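Side-chain contacts in urocanate hydratase (Paenibacillus sp. Soil724D2, PDB 7NED), which catalyses the hydration of thiourocanate in bacterial ergothioneine breakdown, probably using bound NAD+ as an electrophilic cofactor as urocanases do: residues D253-H258 with Y262-S267; L12-K15 with Q19-L22. All coordinates share one frame; numbering follows the deposited sequence.

Contact 1: D253-H258 with Y262-S267; sequences DQTSAH and YGYVPS. With NAD (nicotinamide-adenine-dinucleotide), chain C.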
loop_
_atom_site.group_PDB
_atom_site.type_symbol
_atom_site.label_atom_id
_atom_site.label_comp_id
_atom_site.label_asym_id
_atom_site.label_seq_id
_atom_site.Cartn_x
_atom_site.Cartn_y
_atom_site.Cartn_z
ATOM N N ASP A 253 -28.399 8.911 1.700
ATOM C CA ASP A 253 -28.157 8.762 3.125
ATOM C C ASP A 253 -26.703 9.128 3.346
ATOM O O ASP A 253 -25.857 8.816 2.510
ATOM C CB ASP A 253 -28.433 7.322 3.582
ATOM C CG ASP A 253 -28.074 7.105 5.057
ATOM O OD1 ASP A 253 -26.873 6.940 5.383
ATOM O OD2 ASP A 253 -28.991 7.136 5.901
ATOM N N GLN A 254 -26.416 9.829 4.426
ATOM C CA GLN A 254 -25.026 10.015 4.746
ATOM C C GLN A 254 -24.833 9.927 6.243
ATOM O O GLN A 254 -24.072 10.686 6.848
ATOM C CB GLN A 254 -24.489 11.305 4.152
ATOM C CG GLN A 254 -23.024 11.117 3.753
ATOM C CD GLN A 254 -22.479 12.319 3.055
ATOM O OE1 GLN A 254 -23.058 13.410 3.112
ATOM N NE2 GLN A 254 -21.441 12.095 2.241
ATOM N N THR A 255 -25.417 8.895 6.803
ATOM C CA THR A 255 -25.179 8.539 8.159
ATOM C C THR A 255 -23.813 7.817 8.192
ATOM O O THR A 255 -23.257 7.392 7.215
ATOM C CB THR A 255 -26.224 7.551 8.682
ATOM O OG1 THR A 255 -26.222 6.405 7.875
ATOM C CG2 THR A 255 -27.624 8.158 8.703
ATOM N N SER A 256 -23.364 7.513 9.379
ATOM C CA SER A 256 -22.152 6.763 9.539
ATOM C C SER A 256 -22.425 5.233 9.452
ATOM O O SER A 256 -22.139 4.554 10.351
ATOM C CB SER A 256 -21.493 7.121 10.858
ATOM O OG SER A 256 -22.427 7.022 11.896
ATOM N N ALA A 257 -22.956 4.750 8.334
ATOM C CA ALA A 257 -23.286 3.374 8.122
ATOM C C ALA A 257 -22.072 2.496 7.969
ATOM O O ALA A 257 -22.183 1.337 8.019
ATOM C CB ALA A 257 -24.232 3.200 6.954
ATOM N N HIS A 258 -20.922 3.079 7.787
ATOM C CA HIS A 258 -19.711 2.267 7.664
ATOM C C HIS A 258 -19.288 1.634 8.977
ATOM O O HIS A 258 -18.424 0.742 8.973
ATOM C CB HIS A 258 -18.556 3.136 7.157
ATOM C CG HIS A 258 -18.126 4.191 8.132
ATOM N ND1 HIS A 258 -18.872 5.330 8.371
ATOM C CD2 HIS A 258 -17.029 4.285 8.924
ATOM C CE1 HIS A 258 -18.257 6.072 9.277
ATOM N NE2 HIS A 258 -17.132 5.463 9.620
ATOM N N TYR A 262 -19.530 2.472 16.289
ATOM C CA TYR A 262 -19.407 3.866 16.635
ATOM C C TYR A 262 -20.254 4.788 15.771
ATOM O O TYR A 262 -20.287 5.979 16.059
ATOM C CB TYR A 262 -17.942 4.298 16.532
ATOM C CG TYR A 262 -17.058 3.495 17.477
ATOM C CD1 TYR A 262 -16.440 2.329 17.064
ATOM C CD2 TYR A 262 -16.921 3.884 18.808
ATOM C CE1 TYR A 262 -15.640 1.592 17.948
ATOM C CE2 TYR A 262 -16.145 3.174 19.678
ATOM C CZ TYR A 262 -15.513 2.030 19.253
ATOM O OH TYR A 262 -14.755 1.342 20.158
ATOM N N GLY A 263 -20.914 4.274 14.730
ATOM C CA GLY A 263 -21.578 5.117 13.751
ATOM C C GLY A 263 -23.093 5.031 13.820
ATOM O O GLY A 263 -23.729 5.772 14.570
ATOM N N TYR A 264 -23.667 4.095 13.083
ATOM C CA TYR A 264 -25.111 4.047 12.845
ATOM C C TYR A 264 -25.908 3.724 14.111
ATOM O O TYR A 264 -25.684 2.694 14.766
ATOM C CB TYR A 264 -25.396 2.994 11.779
ATOM C CG TYR A 264 -26.760 3.151 11.226
ATOM C CD1 TYR A 264 -27.866 2.680 11.917
ATOM C CD2 TYR A 264 -26.961 3.844 10.041
ATOM C CE1 TYR A 264 -29.162 2.864 11.411
ATOM C CE2 TYR A 264 -28.247 4.019 9.514
ATOM C CZ TYR A 264 -29.333 3.534 10.211
ATOM O OH TYR A 264 -30.592 3.711 9.695
ATOM N N VAL A 265 -26.877 4.577 14.438
ATOM C CA VAL A 265 -27.706 4.396 15.627
ATOM C C VAL A 265 -28.901 3.525 15.255
ATOM O O VAL A 265 -29.697 3.925 14.387
ATOM C CB VAL A 265 -28.182 5.728 16.197
ATOM C CG1 VAL A 265 -29.014 5.445 17.423
ATOM C CG2 VAL A 265 -26.965 6.619 16.508
ATOM N N PRO A 266 -29.075 2.370 15.884
ATOM C CA PRO A 266 -30.191 1.498 15.533
ATOM C C PRO A 266 -31.501 2.135 15.928
ATOM O O PRO A 266 -31.554 3.012 16.790
ATOM C CB PRO A 266 -29.941 0.233 16.371
ATOM C CG PRO A 266 -28.518 0.315 16.824
ATOM C CD PRO A 266 -28.251 1.806 16.959
ATOM N N SER A 267 -32.571 1.662 15.294
ATOM C CA SER A 267 -33.901 2.072 15.726
ATOM C C SER A 267 -34.093 1.675 17.181
ATOM O O SER A 267 -33.668 0.595 17.602
ATOM C CB SER A 267 -34.983 1.420 14.861
ATOM O OG SER A 267 -36.266 1.869 15.281
HETATM P PA NAD C . -20.290 11.565 11.376
HETATM O O1A NAD C . -20.262 10.261 12.170
HETATM O O2A NAD C . -19.718 12.854 11.809
HETATM O O5B NAD C . -21.948 11.918 11.356
HETATM C C5B NAD C . -22.758 10.835 11.137
HETATM C C4B NAD C . -24.220 11.378 11.485
HETATM O O4B NAD C . -25.207 10.394 11.357
HETATM C C3B NAD C . -24.111 11.757 12.998
HETATM O O3B NAD C . -24.584 13.024 13.195
HETATM C C2B NAD C . -25.038 10.701 13.675
HETATM O O2B NAD C . -25.777 11.217 14.721
HETATM C C1B NAD C . -26.031 10.483 12.537
HETATM N N9A NAD C . -26.724 9.194 12.572
HETATM C C8A NAD C . -26.244 7.938 12.928
HETATM N N7A NAD C . -27.150 6.996 12.844
HETATM C C5A NAD C . -28.286 7.646 12.383
HETATM C C6A NAD C . -29.596 7.199 12.098
HETATM N N6A NAD C . -29.941 5.898 12.228
HETATM N N1A NAD C . -30.533 8.082 11.652
HETATM C C2A NAD C . -30.135 9.376 11.569
HETATM N N3A NAD C . -28.941 9.943 11.805
HETATM C C4A NAD C . -28.032 9.035 12.221
HETATM O O3 NAD C . -19.965 10.993 9.954
HETATM P PN NAD C . -19.591 11.985 8.763
HETATM O O1N NAD C . -18.221 12.589 8.667
HETATM O O2N NAD C . -20.826 12.803 8.453
HETATM O O5D NAD C . -19.549 10.950 7.386
HETATM C C5D NAD C . -20.770 10.216 7.187
HETATM C C4D NAD C . -20.563 9.235 6.065
HETATM O O4D NAD C . -19.976 9.861 4.939
HETATM C C3D NAD C . -19.413 8.258 6.645
HETATM O O3D NAD C . -19.690 6.898 6.331
HETATM C C2D NAD C . -18.118 8.708 5.875
HETATM O O2D NAD C . -17.242 7.708 5.546
HETATM C C1D NAD C . -18.951 8.967 4.579
HETATM N N1N NAD C . -18.245 9.504 3.407
HETATM C C2N NAD C . -17.406 8.554 2.858
HETATM C C3N NAD C . -16.691 8.817 1.701
HETATM C C7N NAD C . -15.740 7.715 1.214
HETATM O O7N NAD C . -15.390 7.575 0.042
HETATM N N7N NAD C . -15.198 6.878 2.175
HETATM C C4N NAD C . -16.883 10.075 1.113
HETATM C C5N NAD C . -17.755 10.995 1.693
HETATM C C6N NAD C . -18.470 10.690 2.864
#
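T255 and Y264 meet inside the loop that follows strand 250-251 of the Rossmann-like domain, and between them they help to cradle the adenine end of NAD. The direct contacts are mainly van der Waals. T255 OG1 lies at the edge of the tyrosine ring, near its plane and 3.4 Å from Y264 CD2, and A257 CB approaches that same carbon obliquely. Between the backbones, G263 CA directs a C-H toward S256 O at 3.5 Å; S256 itself is the centre of an inverse gamma turn.

Hydrogen bonds fix T255. Its hydroxyl sits between the backbone N and the carbonyl carbon (chi1 58°), where OG1 donates to the syn lone pair of D253 OD1 over 2.6 Å. The amide of T255 reaches D253 OD1 from above the carboxylate plane, closing an Asx turn, and N315 bonds this oxygen as well. The same rotation sends T255 CG2 against the adenine, 3.6 Å from NAD C4A.

The cofactor then bridges both segments. V265 N donates almost straight to NAD N7A (2.9 Å, 172°), and V265 O receives a weak bond from N6A. That amino nitrogen lies 3.1 Å above the Y264 ring plane, offset toward the rim, while Y264 OH is anchored to E296. At the nicotinamide ribose, H258 ND1 makes a weak, bent bond to NAD O3D, 2.7 Å long at 117°.

Contact 2: L12-K15 with Q19-L22; sequences LRCK and QEAL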
loop_
_atom_site.group_PDB
_atom_site.type_symbol
_atom_site.label_atom_id
_atom_site.label_comp_id
_atom_site.label_asym_id
_atom_site.label_seq_id
_atom_site.Cartn_x
_atom_site.Cartn_y
_atom_site.Cartn_z
ATOM N N LEU A 12 5.848 32.260 13.976
ATOM C CA LEU A 12 6.266 30.865 13.816
ATOM C C LEU A 12 6.494 30.177 15.158
ATOM O O LEU A 12 7.175 30.717 16.036
ATOM C CB LEU A 12 7.543 30.820 12.987
ATOM C CG LEU A 12 7.439 31.033 11.480
ATOM C CD1 LEU A 12 8.852 30.926 10.876
ATOM C CD2 LEU A 12 6.534 29.960 10.899
ATOM N N ARG A 13 5.948 28.968 15.323
ATOM C CA ARG A 13 6.364 28.124 16.426
ATOM C C ARG A 13 7.379 27.075 15.991
ATOM O O ARG A 13 8.055 26.489 16.841
ATOM C CB ARG A 13 5.149 27.432 17.052
ATOM C CG ARG A 13 4.136 28.484 17.540
ATOM C CD ARG A 13 2.824 27.826 17.816
ATOM N NE ARG A 13 2.269 27.353 16.563
ATOM C CZ ARG A 13 1.211 26.567 16.499
ATOM N NH1 ARG A 13 0.632 26.182 17.623
ATOM N NH2 ARG A 13 0.738 26.181 15.324
ATOM N N CYS A 14 7.502 26.862 14.696
ATOM C CA CYS A 14 8.397 25.881 14.113
ATOM C C CYS A 14 9.555 26.603 13.462
ATOM O O CYS A 14 9.616 27.836 13.443
ATOM C CB CYS A 14 7.661 25.035 13.081
ATOM S SG CYS A 14 6.185 24.270 13.732
ATOM N N LYS A 15 10.471 25.811 12.899
ATOM C CA LYS A 15 11.658 26.373 12.288
ATOM C C LYS A 15 11.388 27.014 10.942
ATOM O O LYS A 15 12.215 27.811 10.490
ATOM C CB LYS A 15 12.733 25.285 12.142
ATOM C CG LYS A 15 13.339 24.928 13.497
ATOM C CD LYS A 15 14.399 23.937 13.389
ATOM C CE LYS A 15 15.040 23.708 14.754
ATOM N NZ LYS A 15 15.838 22.455 14.712
ATOM N N GLN A 19 6.869 23.653 7.960
ATOM C CA GLN A 19 6.585 22.855 9.136
ATOM C C GLN A 19 5.393 23.441 9.891
ATOM O O GLN A 19 4.491 22.712 10.322
ATOM C CB GLN A 19 7.812 22.808 10.044
ATOM C CG GLN A 19 9.114 22.274 9.378
ATOM C CD GLN A 19 9.944 23.376 8.747
ATOM O OE1 GLN A 19 9.426 24.268 8.077
ATOM N NE2 GLN A 19 11.244 23.324 8.973
ATOM N N GLU A 20 5.377 24.756 10.045
ATOM C CA GLU A 20 4.265 25.404 10.742
ATOM C C GLU A 20 2.928 25.080 10.076
ATOM O O GLU A 20 1.896 24.903 10.753
ATOM C CB GLU A 20 4.509 26.911 10.766
ATOM C CG GLU A 20 3.413 27.723 11.478
ATOM C CD GLU A 20 3.539 27.681 13.011
ATOM O OE1 GLU A 20 4.660 27.448 13.521
ATOM O OE2 GLU A 20 2.519 27.917 13.713
ATOM N N ALA A 21 2.916 25.025 8.741
ATOM C CA ALA A 21 1.676 24.763 8.026
ATOM C C ALA A 21 1.104 23.414 8.431
ATOM O O ALA A 21 -0.091 23.298 8.744
ATOM C CB ALA A 21 1.898 24.833 6.507
ATOM N N LEU A 22 1.960 22.387 8.492
ATOM C CA LEU A 22 1.471 21.075 8.874
ATOM C C LEU A 22 0.983 21.079 10.315
ATOM O O LEU A 22 -0.012 20.420 10.627
ATOM C CB LEU A 22 2.558 20.005 8.677
ATOM C CG LEU A 22 3.088 19.954 7.236
ATOM C CD1 LEU A 22 4.193 18.871 7.078
ATOM C CD2 LEU A 22 1.939 19.742 6.212
#
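E20 and R13 are brought together by bends in both side chains. E20 starts with CG opposite the backbone N (chi1 -180°) and then folds at chi2 (79°), which turns its carboxylate back onto loop 12-15; a bend at chi3 (-67°) curls the R13 guanidinium over to the same acid. R13 presents its NE and NH2 edge to a single oxygen: NE lies 2.9 Å from E20 OE2 and uses the syn lone pair, whereas NH2, at 3.0 Å, meets OE2 from above the carboxylate plane. R24 also pairs with OE2, and R13 NH1 has E27 as a further partner. The other oxygen holds the backbone: E20 OE1 accepts from R13 N at 2.7 Å and, more weakly, from C14 N at 3.1 Å. With the carboxylate gone, as in an alanine, these two amides would probably lose their acceptor and the guanidinium would be held only from its E27 side. L12 CD2 packs on the glutamate stem, 3.7 Å from E20 CB; nearby, C14 CB meets Q19 CB at 3.8 Å. This is loop-to-helix packing in the urocanase N-terminal domain, in which a glutamate of the first turn of helix 17-31 gathers in the chain that leads into it.

In the fold
Contacts 1 and 2 each fold nearby parts of the chain onto one another, yet one belongs to the Rossmann-like part and the other to the N-terminal part of urocanase, with centres 37 Å apart and nearest atoms about 23 Å apart. Contact 1 is buried, and there two parts of one loop meet without direct hydrogen bonds, by van der Waals contact and a CA-H...O approach, while the cofactor supplies much of what joins them. Contact 2 sits farther from the centre of the chain, is only partly buried, and joins a loop to a helix by a salt bridge and amide-to-carboxylate bonds. The first thus helps to shape the NAD site; the second is structural packing.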